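Local coordinates for protein phage integrase (Pectobacterium atrosepticum, PDB 3JU0) that probably binds arm-type DNA sites through this N-terminal domain of a phage-family integrase, an enzyme of DNA integration and recombination, at residues S6-A11 / G54-V59. Sequence-based numbering, arbitrary orientation.
Sequences SKVKNA and GVYPAV
V8 sets one methyl, CG1, squarely over the ring of Y56: it stands 3.6 Å from the ring centroid and only 12° off the normal, a clear CH-pi contact. CG1 of V8 leans slightly toward the CD1-CE1 bond of the ring, 3.6 Å from both CD1 and CE1 of Y56. The methyl is placed there by a chi1 of 173°, which turns CG1 anti to the backbone N of V8 and leaves CG2 beside that N. On the other face of the ring sits the proline that follows, with CB of P57 3.9 Å above the plane and over its centre; the Y56-P57 peptide is cis, and the aromatic ring is thus sandwiched between V8 and P57. Y56 in turn reaches out with CG anti to N (chi1 178°), which carries the hydroxyl up to the helix backbone. There OH of Y56 lies 3.3 Å from CB of K9 and 3.4 Å from CA of K9; CG of K9 is still beside that oxygen, and the end of the lysine chain leads away. No hydrogen bond joins the two segments. Nearby, K36 NZ is hydrogen-bonded to the carbonyls of V8 and A11, and W38 touches both V8 and Y56. The contact packs the short N-terminal helix 5-10 against the C-terminal part of outermost strand 47-56, on the four-stranded antiparallel sheet of the integrase arm-type DNA-binding domain.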
# COMPACT_ATOMS: atom_id res chain seq x y z
N SER A 6 -7.72 -5.09 12.52
CA SER A 6 -7.20 -6.11 13.41
C SER A 6 -6.31 -7.17 12.68
O SER A 6 -5.29 -7.60 13.21
CB SER A 6 -8.37 -6.72 14.22
OG SER A 6 -8.98 -7.74 13.49
N LYS A 7 -6.67 -7.62 11.47
CA LYS A 7 -5.86 -8.59 10.76
C LYS A 7 -4.49 -7.98 10.47
O LYS A 7 -3.48 -8.63 10.59
CB LYS A 7 -6.55 -9.04 9.49
CG LYS A 7 -7.88 -9.85 9.76
CD LYS A 7 -8.37 -10.44 8.46
N VAL A 8 -4.49 -6.69 10.10
CA VAL A 8 -3.24 -6.01 9.83
C VAL A 8 -2.37 -5.92 11.06
O VAL A 8 -1.20 -6.25 10.98
CB VAL A 8 -3.50 -4.63 9.22
CG1 VAL A 8 -2.20 -3.83 9.10
CG2 VAL A 8 -4.17 -4.76 7.88
N LYS A 9 -2.94 -5.48 12.17
CA LYS A 9 -2.20 -5.32 13.43
C LYS A 9 -1.66 -6.65 13.92
O LYS A 9 -0.52 -6.71 14.40
CB LYS A 9 -3.13 -4.70 14.48
CG LYS A 9 -2.45 -4.37 15.78
CD LYS A 9 -3.49 -3.80 16.73
CE LYS A 9 -2.86 -2.89 17.77
NZ LYS A 9 -1.41 -3.18 17.80
N ASN A 10 -2.50 -7.70 13.82
CA ASN A 10 -2.17 -8.96 14.44
C ASN A 10 -1.29 -9.91 13.58
O ASN A 10 -0.79 -10.95 14.09
CB ASN A 10 -3.45 -9.64 14.87
CG ASN A 10 -4.19 -8.88 15.98
OD1 ASN A 10 -3.60 -8.17 16.80
ND2 ASN A 10 -5.49 -9.14 16.07
N ALA A 11 -1.09 -9.59 12.31
CA ALA A 11 -0.24 -10.37 11.45
C ALA A 11 1.16 -10.46 12.03
O ALA A 11 1.72 -9.44 12.46
CB ALA A 11 -0.21 -9.81 10.02
N GLY A 54 3.60 2.99 1.45
CA GLY A 54 3.89 3.39 2.81
C GLY A 54 4.09 2.21 3.74
O GLY A 54 4.05 1.06 3.33
N VAL A 55 4.30 2.56 5.01
CA VAL A 55 4.67 1.61 6.06
C VAL A 55 3.62 1.64 7.16
O VAL A 55 3.37 2.69 7.69
CB VAL A 55 6.09 1.96 6.61
CG1 VAL A 55 6.42 1.14 7.81
CG2 VAL A 55 7.10 1.75 5.49
N TYR A 56 3.12 0.49 7.57
CA TYR A 56 2.25 0.41 8.74
C TYR A 56 3.13 0.37 10.02
O TYR A 56 4.12 -0.33 10.04
CB TYR A 56 1.43 -0.90 8.64
CG TYR A 56 0.51 -1.17 9.80
CD1 TYR A 56 -0.75 -0.64 9.87
CD2 TYR A 56 0.95 -1.94 10.86
CE1 TYR A 56 -1.57 -0.85 10.98
CE2 TYR A 56 0.12 -2.19 11.91
CZ TYR A 56 -1.11 -1.65 11.98
OH TYR A 56 -1.92 -1.95 13.05
N PRO A 57 2.74 1.07 11.06
CA PRO A 57 1.50 1.76 11.36
C PRO A 57 1.53 3.26 11.03
O PRO A 57 0.58 3.92 11.30
CB PRO A 57 1.37 1.55 12.90
CG PRO A 57 2.78 1.56 13.29
CD PRO A 57 3.55 0.84 12.28
N ALA A 58 2.60 3.77 10.41
CA ALA A 58 2.65 5.18 9.96
C ALA A 58 1.48 5.46 9.03
O ALA A 58 0.83 6.54 9.09
CB ALA A 58 3.97 5.47 9.35
N VAL A 59 1.18 4.47 8.20
CA VAL A 59 0.08 4.49 7.25
C VAL A 59 -0.89 3.36 7.66
O VAL A 59 -0.57 2.19 7.65
CB VAL A 59 0.67 4.24 5.84
CG1 VAL A 59 -0.45 4.16 4.80
CG2 VAL A 59 1.72 5.33 5.48